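Local structure of importin subunit beta-1 (Saccharomyces cerevisiae, 5OWU) at residues Pro774-Gly777 / Thr778-Phe782; Gly807-Ala810 / Ala811-Asp815; Gly816-Lys819 / Gln820-Gln824; Trp826-Asp829 / Tyr830-Thr834; Trp850-Glu853 / Gln854-Gln858. The protein carries proteins into the nucleus by associating with importin alpha, the adaptor that recognises classical nuclear localization signals in cargo. All coordinates share one frame; numbering follows the deposited sequence.

Contact 1 (Pro774-Gly777 / Thr778-Phe782)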
loop_
_atom_site.group_PDB
_atom_site.type_symbol
_atom_site.label_atom_id
_atom_site.label_comp_id
_atom_site.label_asym_id
_atom_site.label_seq_id
_atom_site.Cartn_x
_atom_site.Cartn_y
_atom_site.Cartn_z
ATOM N N PRO A 774 37.369 7.093 -6.561
ATOM C CA PRO A 774 37.261 6.698 -5.147
ATOM C C PRO A 774 35.861 6.307 -4.699
ATOM O O PRO A 774 35.682 5.977 -3.520
ATOM C CB PRO A 774 37.750 7.951 -4.400
ATOM C CG PRO A 774 37.508 9.074 -5.343
ATOM C CD PRO A 774 37.751 8.513 -6.705
ATOM N N TYR A 775 34.866 6.328 -5.586
ATOM C CA TYR A 775 33.495 5.993 -5.230
ATOM C C TYR A 775 33.004 4.714 -5.892
ATOM O O TYR A 775 31.855 4.313 -5.661
ATOM C CB TYR A 775 32.565 7.155 -5.604
ATOM C CG TYR A 775 33.032 8.469 -5.040
ATOM C CD1 TYR A 775 32.953 8.720 -3.681
ATOM C CD2 TYR A 775 33.569 9.451 -5.862
ATOM C CE1 TYR A 775 33.379 9.908 -3.154
ATOM C CE2 TYR A 775 34.009 10.649 -5.339
ATOM C CZ TYR A 775 33.911 10.872 -3.986
ATOM O OH TYR A 775 34.345 12.059 -3.452
ATOM N N VAL A 776 33.841 4.062 -6.702
ATOM C CA VAL A 776 33.392 2.895 -7.458
ATOM C C VAL A 776 32.906 1.800 -6.516
ATOM O O VAL A 776 31.827 1.226 -6.710
ATOM C CB VAL A 776 34.516 2.394 -8.382
ATOM C CG1 VAL A 776 34.151 1.066 -9.025
ATOM C CG2 VAL A 776 34.798 3.422 -9.459
ATOM N N GLY A 777 33.694 1.488 -5.484
ATOM C CA GLY A 777 33.280 0.458 -4.545
ATOM C C GLY A 777 31.952 0.776 -3.885
ATOM O O GLY A 777 31.110 -0.104 -3.708
ATOM N N THR A 778 31.755 2.040 -3.500
ATOM C CA THR A 778 30.475 2.470 -2.940
ATOM C C THR A 778 29.327 2.189 -3.908
ATOM O O THR A 778 28.271 1.656 -3.523
ATOM C CB THR A 778 30.555 3.963 -2.608
ATOM O OG1 THR A 778 31.386 4.154 -1.459
ATOM C CG2 THR A 778 29.186 4.555 -2.330
ATOM N N ILE A 779 29.516 2.552 -5.178
ATOM C CA ILE A 779 28.464 2.331 -6.163
ATOM C C ILE A 779 28.187 0.843 -6.301
ATOM O O ILE A 779 27.031 0.414 -6.395
ATOM C CB ILE A 779 28.858 2.973 -7.505
ATOM C CG1 ILE A 779 28.954 4.498 -7.333
ATOM C CG2 ILE A 779 27.845 2.623 -8.601
ATOM C CD1 ILE A 779 29.588 5.204 -8.486
ATOM N N PHE A 780 29.243 0.025 -6.274
ATOM C CA PHE A 780 29.050 -1.414 -6.397
ATOM C C PHE A 780 28.326 -1.987 -5.187
ATOM O O PHE A 780 27.532 -2.922 -5.339
ATOM C CB PHE A 780 30.393 -2.106 -6.621
ATOM C CG PHE A 780 30.673 -2.389 -8.061
ATOM C CD1 PHE A 780 30.263 -3.579 -8.630
ATOM C CD2 PHE A 780 31.319 -1.454 -8.858
ATOM C CE1 PHE A 780 30.507 -3.844 -9.960
ATOM C CE2 PHE A 780 31.567 -1.714 -10.187
ATOM C CZ PHE A 780 31.154 -2.912 -10.741
ATOM N N GLN A 781 28.559 -1.437 -3.991
ATOM C CA GLN A 781 27.769 -1.845 -2.832
ATOM C C GLN A 781 26.291 -1.572 -3.073
ATOM O O GLN A 781 25.430 -2.427 -2.806
ATOM C CB GLN A 781 28.246 -1.115 -1.576
ATOM C CG GLN A 781 29.660 -1.468 -1.132
ATOM C CD GLN A 781 30.168 -0.552 -0.025
ATOM O OE1 GLN A 781 29.382 0.090 0.677
ATOM N NE2 GLN A 781 31.488 -0.480 0.125
ATOM N N PHE A 782 25.971 -0.379 -3.588
ATOM C CA PHE A 782 24.573 -0.111 -3.914
ATOM C C PHE A 782 24.038 -1.133 -4.916
ATOM O O PHE A 782 22.940 -1.679 -4.746
ATOM C CB PHE A 782 24.399 1.299 -4.465
ATOM C CG PHE A 782 23.010 1.564 -4.945
ATOM C CD1 PHE A 782 22.001 1.869 -4.045
ATOM C CD2 PHE A 782 22.700 1.461 -6.289
ATOM C CE1 PHE A 782 20.713 2.089 -4.482
ATOM C CE2 PHE A 782 21.414 1.684 -6.732
ATOM C CZ PHE A 782 20.419 1.997 -5.827
HETATM O O HOH W 1 34.322 3.485 -2.945
#

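Contact 2 (Gly807-Ala810 / Ala811-Asp815)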
loop_
_atom_site.group_PDB
_atom_site.type_symbol
_atom_site.label_atom_id
_atom_site.label_comp_id
_atom_site.label_asym_id
_atom_site.label_seq_id
_atom_site.Cartn_x
_atom_site.Cartn_y
_atom_site.Cartn_z
ATOM N N GLY A 807 28.248 -1.742 -16.706
ATOM C CA GLY A 807 28.930 -1.624 -17.988
ATOM C C GLY A 807 29.655 -0.300 -18.171
ATOM O O GLY A 807 30.833 -0.273 -18.543
ATOM N N ASP A 808 28.958 0.815 -17.931
ATOM C CA ASP A 808 29.543 2.134 -18.176
ATOM C C ASP A 808 30.741 2.385 -17.270
ATOM O O ASP A 808 31.791 2.865 -17.720
ATOM C CB ASP A 808 28.492 3.224 -17.969
ATOM C CG ASP A 808 27.291 3.075 -18.892
ATOM O OD1 ASP A 808 27.379 2.319 -19.883
ATOM O OD2 ASP A 808 26.258 3.728 -18.626
ATOM N N ILE A 809 30.603 2.077 -15.979
ATOM C CA ILE A 809 31.743 2.240 -15.086
ATOM C C ILE A 809 32.905 1.391 -15.575
ATOM O O ILE A 809 34.050 1.861 -15.635
ATOM C CB ILE A 809 31.350 1.906 -13.635
ATOM C CG1 ILE A 809 30.352 2.950 -13.123
ATOM C CG2 ILE A 809 32.591 1.868 -12.738
ATOM C CD1 ILE A 809 29.747 2.638 -11.767
ATOM N N ALA A 810 32.629 0.139 -15.974
ATOM C CA ALA A 810 33.696 -0.681 -16.542
ATOM C C ALA A 810 34.370 0.025 -17.715
ATOM O O ALA A 810 35.601 0.041 -17.818
ATOM C CB ALA A 810 33.149 -2.031 -16.994
ATOM N N ALA A 811 33.580 0.617 -18.613
ATOM C CA ALA A 811 34.147 1.253 -19.797
ATOM C C ALA A 811 34.985 2.471 -19.436
ATOM O O ALA A 811 35.890 2.845 -20.186
ATOM C CB ALA A 811 33.031 1.663 -20.754
ATOM N N MET A 812 34.684 3.120 -18.311
ATOM C CA MET A 812 35.421 4.322 -17.945
ATOM C C MET A 812 36.836 4.019 -17.470
ATOM O O MET A 812 37.697 4.904 -17.511
ATOM C CB MET A 812 34.676 5.081 -16.856
ATOM C CG MET A 812 33.439 5.795 -17.346
ATOM S SD MET A 812 32.561 6.582 -16.005
ATOM C CE MET A 812 33.828 7.671 -15.365
ATOM N N PHE A 813 37.100 2.807 -16.981
ATOM C CA PHE A 813 38.425 2.479 -16.458
ATOM C C PHE A 813 39.032 1.318 -17.237
ATOM O O PHE A 813 38.909 0.152 -16.824
ATOM C CB PHE A 813 38.346 2.131 -14.970
ATOM C CG PHE A 813 37.858 3.264 -14.094
ATOM C CD1 PHE A 813 36.505 3.446 -13.862
ATOM C CD2 PHE A 813 38.759 4.132 -13.485
ATOM C CE1 PHE A 813 36.055 4.475 -13.052
ATOM C CE2 PHE A 813 38.315 5.165 -12.670
ATOM C CZ PHE A 813 36.965 5.336 -12.455
ATOM N N PRO A 814 39.709 1.570 -18.361
ATOM C CA PRO A 814 40.421 0.483 -19.047
ATOM C C PRO A 814 41.779 0.158 -18.446
ATOM O O PRO A 814 42.432 -0.777 -18.918
ATOM C CB PRO A 814 40.565 1.027 -20.473
ATOM C CG PRO A 814 40.693 2.495 -20.286
ATOM C CD PRO A 814 39.817 2.846 -19.098
ATOM N N ASP A 815 42.219 0.891 -17.422
ATOM C CA ASP A 815 43.514 0.639 -16.803
ATOM C C ASP A 815 43.520 -0.592 -15.907
ATOM O O ASP A 815 44.587 -0.960 -15.410
ATOM C CB ASP A 815 43.952 1.860 -15.981
ATOM C CG ASP A 815 42.917 2.278 -14.950
ATOM O OD1 ASP A 815 41.714 2.019 -15.166
ATOM O OD2 ASP A 815 43.312 2.868 -13.922
#

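Contact 3 (Gly816-Lys819 / Gln820-Gln824)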
loop_
_atom_site.group_PDB
_atom_site.type_symbol
_atom_site.label_atom_id
_atom_site.label_comp_id
_atom_site.label_asym_id
_atom_site.label_seq_id
_atom_site.Cartn_x
_atom_site.Cartn_y
_atom_site.Cartn_z
ATOM N N GLY A 816 42.375 -1.228 -15.676
ATOM C CA GLY A 816 42.328 -2.356 -14.767
ATOM C C GLY A 816 42.300 -1.979 -13.304
ATOM O O GLY A 816 42.377 -2.867 -12.451
ATOM N N SER A 817 42.180 -0.685 -12.987
ATOM C CA SER A 817 42.210 -0.222 -11.602
ATOM C C SER A 817 40.980 -0.646 -10.803
ATOM O O SER A 817 41.005 -0.569 -9.569
ATOM C CB SER A 817 42.336 1.307 -11.556
ATOM O OG SER A 817 41.446 1.936 -12.461
ATOM N N ILE A 818 39.898 -1.055 -11.466
ATOM C CA ILE A 818 38.697 -1.491 -10.770
ATOM C C ILE A 818 38.314 -2.925 -11.144
ATOM O O ILE A 818 37.199 -3.366 -10.867
ATOM C CB ILE A 818 37.532 -0.514 -11.024
ATOM C CG1 ILE A 818 37.124 -0.509 -12.503
ATOM C CG2 ILE A 818 37.926 0.890 -10.579
ATOM C CD1 ILE A 818 35.817 0.226 -12.768
ATOM N N LYS A 819 39.232 -3.672 -11.756
ATOM C CA LYS A 819 38.897 -5.022 -12.200
ATOM C C LYS A 819 38.568 -5.948 -11.034
ATOM O O LYS A 819 37.871 -6.943 -11.230
ATOM C CB LYS A 819 40.043 -5.604 -13.027
ATOM C CG LYS A 819 41.322 -5.866 -12.248
ATOM C CD LYS A 819 42.400 -6.427 -13.165
ATOM C CE LYS A 819 43.697 -6.689 -12.423
ATOM N NZ LYS A 819 44.746 -7.233 -13.327
ATOM N N GLN A 820 39.032 -5.627 -9.824
ATOM C CA GLN A 820 38.747 -6.446 -8.651
ATOM C C GLN A 820 37.249 -6.591 -8.376
ATOM O O GLN A 820 36.847 -7.505 -7.647
ATOM C CB GLN A 820 39.426 -5.857 -7.412
ATOM C CG GLN A 820 39.004 -4.431 -7.070
ATOM C CD GLN A 820 39.847 -3.368 -7.755
ATOM O OE1 GLN A 820 40.582 -3.653 -8.699
ATOM N NE2 GLN A 820 39.736 -2.132 -7.282
ATOM N N PHE A 821 36.413 -5.693 -8.903
ATOM C CA PHE A 821 34.971 -5.808 -8.704
ATOM C C PHE A 821 34.304 -6.738 -9.710
ATOM O O PHE A 821 33.185 -7.201 -9.459
ATOM C CB PHE A 821 34.306 -4.436 -8.801
ATOM C CG PHE A 821 34.822 -3.450 -7.803
ATOM C CD1 PHE A 821 34.394 -3.490 -6.488
ATOM C CD2 PHE A 821 35.749 -2.492 -8.180
ATOM C CE1 PHE A 821 34.885 -2.584 -5.559
ATOM C CE2 PHE A 821 36.244 -1.581 -7.258
ATOM C CZ PHE A 821 35.812 -1.629 -5.949
ATOM N N TYR A 822 34.958 -7.031 -10.835
ATOM C CA TYR A 822 34.298 -7.708 -11.947
ATOM C C TYR A 822 34.511 -9.217 -11.956
ATOM O O TYR A 822 34.111 -9.872 -12.924
ATOM C CB TYR A 822 34.767 -7.093 -13.267
ATOM C CG TYR A 822 34.197 -5.707 -13.445
ATOM C CD1 TYR A 822 34.815 -4.605 -12.874
ATOM C CD2 TYR A 822 33.008 -5.509 -14.138
ATOM C CE1 TYR A 822 34.281 -3.338 -13.010
ATOM C CE2 TYR A 822 32.468 -4.244 -14.278
ATOM C CZ TYR A 822 33.105 -3.166 -13.710
ATOM O OH TYR A 822 32.570 -1.907 -13.857
ATOM N N GLY A 823 35.111 -9.783 -10.912
ATOM C CA GLY A 823 35.205 -11.219 -10.750
ATOM C C GLY A 823 34.262 -11.794 -9.717
ATOM O O GLY A 823 34.374 -12.981 -9.388
ATOM N N GLN A 824 33.328 -11.003 -9.202
ATOM C CA GLN A 824 32.463 -11.455 -8.123
ATOM C C GLN A 824 31.322 -12.300 -8.675
ATOM O O GLN A 824 30.687 -11.935 -9.670
ATOM C CB GLN A 824 31.910 -10.256 -7.358
ATOM C CG GLN A 824 32.975 -9.293 -6.889
ATOM C CD GLN A 824 32.404 -8.213 -6.003
ATOM O OE1 GLN A 824 31.957 -8.484 -4.887
ATOM N NE2 GLN A 824 32.395 -6.985 -6.502
HETATM O O HOH W 2 43.008 -3.207 -9.755
#

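Contact 4 (Trp826-Asp829 / Tyr830-Thr834)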
loop_
_atom_site.group_PDB
_atom_site.type_symbol
_atom_site.label_atom_id
_atom_site.label_comp_id
_atom_site.label_asym_id
_atom_site.label_seq_id
_atom_site.Cartn_x
_atom_site.Cartn_y
_atom_site.Cartn_z
ATOM N N TRP A 826 28.400 -12.618 -7.567
ATOM C CA TRP A 826 27.104 -11.948 -7.570
ATOM C C TRP A 826 26.973 -11.000 -8.759
ATOM O O TRP A 826 25.878 -10.854 -9.309
ATOM C CB TRP A 826 26.865 -11.223 -6.240
ATOM C CG TRP A 826 27.630 -9.946 -6.041
ATOM C CD1 TRP A 826 28.789 -9.787 -5.346
ATOM C CD2 TRP A 826 27.269 -8.643 -6.526
ATOM N NE1 TRP A 826 29.183 -8.470 -5.372
ATOM C CE2 TRP A 826 28.267 -7.747 -6.089
ATOM C CE3 TRP A 826 26.205 -8.149 -7.288
ATOM C CZ2 TRP A 826 28.235 -6.386 -6.391
ATOM C CZ3 TRP A 826 26.175 -6.793 -7.589
ATOM C CH2 TRP A 826 27.185 -5.929 -7.139
ATOM N N VAL A 827 28.074 -10.387 -9.199
ATOM C CA VAL A 827 28.020 -9.530 -10.385
ATOM C C VAL A 827 27.707 -10.362 -11.624
ATOM O O VAL A 827 26.773 -10.059 -12.377
ATOM C CB VAL A 827 29.337 -8.748 -10.545
ATOM C CG1 VAL A 827 29.330 -7.902 -11.823
ATOM C CG2 VAL A 827 29.573 -7.864 -9.338
ATOM N N ILE A 828 28.487 -11.419 -11.857
ATOM C CA ILE A 828 28.265 -12.281 -13.017
ATOM C C ILE A 828 26.837 -12.818 -13.014
ATOM O O ILE A 828 26.110 -12.726 -14.014
ATOM C CB ILE A 828 29.299 -13.423 -13.027
ATOM C CG1 ILE A 828 30.713 -12.860 -13.238
ATOM C CG2 ILE A 828 28.962 -14.462 -14.099
ATOM C CD1 ILE A 828 31.826 -13.714 -12.635
ATOM N N ASP A 829 26.415 -13.386 -11.882
ATOM C CA ASP A 829 25.073 -13.949 -11.780
ATOM C C ASP A 829 24.006 -12.896 -12.045
ATOM O O ASP A 829 23.001 -13.178 -12.705
ATOM C CB ASP A 829 24.876 -14.574 -10.399
ATOM C CG ASP A 829 25.785 -15.768 -10.161
ATOM O OD1 ASP A 829 26.350 -16.293 -11.145
ATOM O OD2 ASP A 829 25.927 -16.186 -8.992
ATOM N N TYR A 830 24.197 -11.677 -11.534
ATOM C CA TYR A 830 23.211 -10.622 -11.754
ATOM C C TYR A 830 23.132 -10.242 -13.227
ATOM O O TYR A 830 22.035 -10.107 -13.786
ATOM C CB TYR A 830 23.555 -9.400 -10.903
ATOM C CG TYR A 830 22.572 -8.263 -11.063
ATOM C CD1 TYR A 830 21.219 -8.458 -10.833
ATOM C CD2 TYR A 830 22.998 -6.994 -11.435
ATOM C CE1 TYR A 830 20.317 -7.431 -10.973
ATOM C CE2 TYR A 830 22.102 -5.957 -11.578
ATOM C CZ TYR A 830 20.763 -6.181 -11.343
ATOM O OH TYR A 830 19.861 -5.160 -11.480
ATOM N N ILE A 831 24.286 -10.068 -13.872
ATOM C CA ILE A 831 24.306 -9.801 -15.306
ATOM C C ILE A 831 23.541 -10.885 -16.051
ATOM O O ILE A 831 22.765 -10.597 -16.969
ATOM C CB ILE A 831 25.759 -9.687 -15.806
ATOM C CG1 ILE A 831 26.429 -8.454 -15.188
ATOM C CG2 ILE A 831 25.800 -9.615 -17.334
ATOM C CD1 ILE A 831 27.915 -8.324 -15.488
ATOM N N LYS A 832 23.737 -12.145 -15.663
ATOM C CA LYS A 832 23.113 -13.243 -16.397
ATOM C C LYS A 832 21.607 -13.298 -16.157
ATOM O O LYS A 832 20.835 -13.527 -17.095
ATOM C CB LYS A 832 23.787 -14.559 -16.014
ATOM C CG LYS A 832 25.129 -14.746 -16.720
ATOM C CD LYS A 832 26.225 -15.300 -15.818
ATOM C CE LYS A 832 26.306 -16.819 -15.886
ATOM N NZ LYS A 832 27.564 -17.326 -15.270
ATOM N N ARG A 833 21.164 -13.081 -14.914
ATOM C CA ARG A 833 19.732 -13.030 -14.643
ATOM C C ARG A 833 19.070 -11.895 -15.412
ATOM O O ARG A 833 17.958 -12.051 -15.928
ATOM C CB ARG A 833 19.473 -12.863 -13.144
ATOM C CG ARG A 833 20.002 -13.989 -12.274
ATOM C CD ARG A 833 19.249 -14.083 -10.950
ATOM N NE ARG A 833 18.981 -12.773 -10.355
ATOM C CZ ARG A 833 19.781 -12.146 -9.495
ATOM N NH1 ARG A 833 20.929 -12.691 -9.111
ATOM N NH2 ARG A 833 19.431 -10.957 -9.017
ATOM N N THR A 834 19.735 -10.741 -15.487
ATOM C CA THR A 834 19.163 -9.609 -16.208
ATOM C C THR A 834 19.165 -9.853 -17.711
ATOM O O THR A 834 18.249 -9.414 -18.413
ATOM C CB THR A 834 19.933 -8.331 -15.875
ATOM O OG1 THR A 834 19.915 -8.113 -14.457
ATOM C CG2 THR A 834 19.312 -7.130 -16.568
HETATM O O HOH W 3 23.602 -11.772 -7.940
#

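Contact 5 (Trp850-Glu853 / Gln854-Gln858)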
loop_
_atom_site.group_PDB
_atom_site.type_symbol
_atom_site.label_atom_id
_atom_site.label_comp_id
_atom_site.label_asym_id
_atom_site.label_seq_id
_atom_site.Cartn_x
_atom_site.Cartn_y
_atom_site.Cartn_z
ATOM N N TRP A 850 25.838 -5.539 -23.022
ATOM C CA TRP A 850 26.924 -4.568 -22.906
ATOM C C TRP A 850 27.701 -4.772 -21.607
ATOM O O TRP A 850 28.942 -4.827 -21.602
ATOM C CB TRP A 850 26.342 -3.154 -23.006
ATOM C CG TRP A 850 27.193 -2.039 -22.450
ATOM C CD1 TRP A 850 26.940 -1.303 -21.325
ATOM C CD2 TRP A 850 28.411 -1.519 -23.001
ATOM N NE1 TRP A 850 27.929 -0.366 -21.137
ATOM C CE2 TRP A 850 28.843 -0.476 -22.151
ATOM C CE3 TRP A 850 29.180 -1.834 -24.126
ATOM C CZ2 TRP A 850 30.012 0.249 -22.391
ATOM C CZ3 TRP A 850 30.340 -1.112 -24.362
ATOM C CH2 TRP A 850 30.744 -0.084 -23.497
ATOM N N ALA A 851 26.979 -4.929 -20.496
ATOM C CA ALA A 851 27.624 -5.130 -19.201
ATOM C C ALA A 851 28.453 -6.407 -19.179
ATOM O O ALA A 851 29.520 -6.451 -18.557
ATOM C CB ALA A 851 26.572 -5.171 -18.095
ATOM N N ARG A 852 27.968 -7.466 -19.832
ATOM C CA ARG A 852 28.702 -8.728 -19.867
ATOM C C ARG A 852 29.992 -8.582 -20.663
ATOM O O ARG A 852 31.061 -9.027 -20.226
ATOM C CB ARG A 852 27.815 -9.825 -20.465
ATOM C CG ARG A 852 28.444 -11.208 -20.491
ATOM C CD ARG A 852 28.899 -11.630 -19.110
ATOM N NE ARG A 852 29.195 -13.056 -19.037
ATOM C CZ ARG A 852 29.739 -13.648 -17.979
ATOM N NH1 ARG A 852 30.056 -12.937 -16.905
ATOM N NH2 ARG A 852 29.971 -14.953 -17.995
ATOM N N GLU A 853 29.909 -7.952 -21.837
ATOM C CA GLU A 853 31.111 -7.661 -22.611
ATOM C C GLU A 853 32.136 -6.924 -21.758
ATOM O O GLU A 853 33.297 -7.343 -21.654
ATOM C CB GLU A 853 30.750 -6.832 -23.844
ATOM C CG GLU A 853 29.776 -7.511 -24.793
ATOM C CD GLU A 853 29.225 -6.558 -25.836
ATOM O OE1 GLU A 853 29.843 -5.496 -26.061
ATOM O OE2 GLU A 853 28.168 -6.870 -26.425
ATOM N N GLN A 854 31.717 -5.828 -21.119
ATOM C CA GLN A 854 32.678 -5.021 -20.371
ATOM C C GLN A 854 33.225 -5.774 -19.163
ATOM O O GLN A 854 34.412 -5.659 -18.842
ATOM C CB GLN A 854 32.036 -3.702 -19.950
ATOM C CG GLN A 854 31.754 -2.776 -21.113
ATOM C CD GLN A 854 33.011 -2.452 -21.902
ATOM O OE1 GLN A 854 34.060 -2.159 -21.327
ATOM N NE2 GLN A 854 32.916 -2.532 -23.222
ATOM N N GLN A 855 32.381 -6.548 -18.482
ATOM C CA GLN A 855 32.834 -7.320 -17.330
ATOM C C GLN A 855 33.895 -8.341 -17.735
ATOM O O GLN A 855 34.954 -8.444 -17.100
ATOM C CB GLN A 855 31.636 -8.010 -16.675
ATOM C CG GLN A 855 31.993 -8.951 -15.529
ATOM C CD GLN A 855 32.009 -10.414 -15.945
ATOM O OE1 GLN A 855 31.206 -10.848 -16.772
ATOM N NE2 GLN A 855 32.923 -11.179 -15.369
ATOM N N LYS A 856 33.624 -9.110 -18.794
ATOM C CA LYS A 856 34.607 -10.077 -19.274
ATOM C C LYS A 856 35.906 -9.389 -19.671
ATOM O O LYS A 856 37.002 -9.886 -19.371
ATOM C CB LYS A 856 34.043 -10.866 -20.455
ATOM C CG LYS A 856 32.923 -11.812 -20.083
ATOM C CD LYS A 856 32.392 -12.542 -21.306
ATOM C CE LYS A 856 31.992 -13.970 -20.970
ATOM N NZ LYS A 856 33.173 -14.805 -20.608
ATOM N N ARG A 857 35.810 -8.240 -20.349
ATOM C CA ARG A 857 37.021 -7.495 -20.673
ATOM C C ARG A 857 37.762 -7.079 -19.407
ATOM O O ARG A 857 38.997 -7.076 -19.376
ATOM C CB ARG A 857 36.685 -6.274 -21.529
ATOM C CG ARG A 857 37.856 -5.320 -21.693
ATOM C CD ARG A 857 37.679 -4.384 -22.878
ATOM N NE ARG A 857 38.260 -4.929 -24.103
ATOM C CZ ARG A 857 39.566 -5.040 -24.327
ATOM N NH1 ARG A 857 40.441 -4.657 -23.405
ATOM N NH2 ARG A 857 40.004 -5.542 -25.474
ATOM N N GLN A 858 37.024 -6.733 -18.349
ATOM C CA GLN A 858 37.669 -6.358 -17.093
ATOM C C GLN A 858 38.430 -7.535 -16.503
ATOM O O GLN A 858 39.541 -7.368 -15.985
ATOM C CB GLN A 858 36.634 -5.837 -16.093
ATOM C CG GLN A 858 36.186 -4.407 -16.334
ATOM C CD GLN A 858 37.281 -3.392 -16.060
ATOM O OE1 GLN A 858 38.049 -3.528 -15.106
ATOM N NE2 GLN A 858 37.355 -2.364 -16.896
#

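Contact 1 (Pro774-Gly777 / Thr778-Phe782)
Val-776 holds CG1 opposite its backbone N (chi1 172°) and Phe-780 swings its ring to an intermediate chi1 of -97°; the two side chains, one turn apart, therefore run side by side in the same direction. The methyl CG1 of Val-776 lies 3.8 Å from CD2 of Phe-780, at the rim of the ring. Also at that rim, in the ring plane, is the carbonyl O of Val-776, 3.5 Å from CD2 of Phe-780. Val-776 O also accepts Phe-780 N at 2.9 Å. Two further i to i+4 bonds flank it, Ile-779 N to Tyr-775 O and Gln-781 N to Gly-777 O, while CG of Gln-781 rests 3.3 Å from the Gly-777 O. As is common in the first turn of a helix, solvent serves an amide: Thr-778 N gives its hydrogen to a water at 3.0 Å, and that water donates in turn to Pro-774 O. Outside the segments, Phe-780 meets the rings of Phe-821, at a shallow angle, and of Tyr-822, edge-to-face. Within HEAT repeat 18, Tyr-775 reaches helix 718-732, where its hydroxyl bonds Asn-722, and Phe-782 of helix 776-788 packs on helix 741-764.

Contact 2 (Gly807-Ala810 / Ala811-Asp815)
Phe-813 meets the carbonyl of Ile-809 with the edge of its ring: CD1 of Phe-813 stands 3.4 Å from Ile-809 O, close to the ring plane. A looser apolar touch accompanies it, CG2 of Ile-809 to CE1 of Phe-813 at 4.3 Å. The ring follows a helix end that is coming undone. Ala-811 N still bonds Gly-807 O at 2.9 Å, and Met-812 N reaches Asp-808 O at 3.0 Å with a more bent geometry. Thereafter the amides shift toward acceptors three residues back, for Phe-813 N binds Ala-810 O at 3.3 Å from well above the carbonyl plane, and Ile-809 O keeps only weak bonds from Met-812 N and Phe-813 N. The backbone of Phe-813 then opens to a psi of 86° and Pro-814, with no amide hydrogen, follows it out of the helix. Around this last turn of helix 796-812, in HEAT repeat 18, Ile-809 packs on Val-776 and Ile-779 of helix 776-788, Met-812 on Leu-772 of helix 769-772, and Ala-810 and Ala-811 on helix 842-860.

Contact 3 (Gly816-Lys819 / Gln820-Gln824)
Gln-820 folds back over the turn before it, to the carbonyl of Ser-817 and, through a water, that of Gly-816. From CB its chain enters the space between backbone N and carbonyl carbon (chi1 59°), which lays CG over one face of the neighbouring Phe-821 ring, near the rim. A bend at chi2 carries CD of Gln-820 to 3.5 Å from Ser-817 O. At the tip, NE2 of Gln-820 donates to that Ser-817 O at 3.0 Å, and OE1 accepts from the water that also donates to Gly-816 O. The amide thus clasps a type I beta turn, Gly-816 to Lys-819, which runs into a short 3-10 segment: Phe-821 N bonds Ile-818 O at 3.1 Å, Tyr-822 N bonds Lys-819 O at 2.9 Å, both donors lying above the carbonyl plane. The Phe-821 ring turns its edge to Ile-818, CD2 of Phe-821 being 3.9 Å from Ile-818 CB. With an alanine in place of Phe-821, Ile-818 CB would probably face a gap and Gln-820 CG would lose the ring it lies over. On another side Ile-818 CD1 touches Tyr-822 CE1 at 3.9 Å, and the Tyr-822 hydroxyl bonds Ile-806 O.

Contact 4 (Trp826-Asp829 / Tyr830-Thr834)
From Tyr-830 N on Trp-826 O to Arg-833 N on Asp-829 O, four successive i to i+4 bonds, each 2.9 Å, bind the two segments into one regular alpha helix. Val-827 and Ile-831 lie side by side, pointing the same way, CG1 of Val-827 meeting CD1 of Ile-831 at 4.0 Å. Lys-832, bent at chi2 and chi3, runs alongside Ile-828; its CD approaches Ile-828 CG2 so tightly that the exact placing is doubtful. Nor does its NZ form a salt bridge, staying 4.4 Å from Asp-829 OD1. Trp-826 O serves twice, accepting Tyr-830 N and, at 2.8 Å from Trp-826 O, a water, which in turn takes a hydrogen from NH1 of Arg-833 at 3.1 Å. The guanidinium of Arg-833 also makes a cation-pi contact with Tyr-793. Helix 825-836 of HEAT repeat 19 is wedged among three others: Trp-826 and Tyr-830 pack on Ala-787 of helix 776-788, Tyr-830 and Ile-831 on helix 796-812, where the tyrosine hydroxyl bonds Ser-799, and Ile-828 and Ile-831 on Arg-852 of helix 842-860.

Contact 5 (Trp850-Glu853 / Gln854-Gln858)
Gln-854 lays its aliphatic CG over the six-membered ring of Trp-850, 3.6 Å from the centroid of that ring and only 8° off the normal, a clear CH-pi contact. The amide beyond is tilted 38° to the indole, and its NE2 comes to 3.2 Å from CZ3 of Trp-850. The indole N-H is satisfied separately: NE1 donates to Asp-808 OD1 on helix 796-812. A leucine in place of the tryptophan would probably leave that carboxylate oxygen without its indole donor and Gln-854 CG without a ring to lie on. On another side of the helix, Gln-855 NE2 donates to Tyr-822 O while OE1 lies at the edge of the Arg-852 guanidinium; the modelled 2.4 Å from Arg-852 NH1 to Gln-855 OE1 is too short to take at face value. Lys-856 crosses one face of the same guanidinium, its CE 3.5 Å from Arg-852 NE. Gln-858 NE2 donates to Phe-813 O. Backbone carbonyls from Trp-850 to Glu-853 each take the amide four residues on. The side-chain amides of Gln-855 and Gln-858 thus donate to backbone carbonyls beyond their own helix, while the like charges of Arg-852 and Lys-856 probably disfavour each other slightly.

Overall arrangement
Contact 1 opens HEAT repeat 18 and contact 2 lies at its end; contact 3 lies in the loop between helices 796-812 and 825-836 and runs into HEAT repeat 19, which holds contacts 4 and 5. Contact 2 is the most buried; its aliphatic and aromatic groups, with Val-776 and Ile-779 of contact 1 and Ile-818 of contact 3, make a shared apolar interior. Contacts 4 and 5 occupy consecutive helices that pack isoleucines of one against polar side chains of the other, and their outer sides carry charged residues. Contacts 2 and 3, at a helix end and a 3-10 turn, depart from i to i+4 bonding, whereas contacts 1, 4 and 5 keep it.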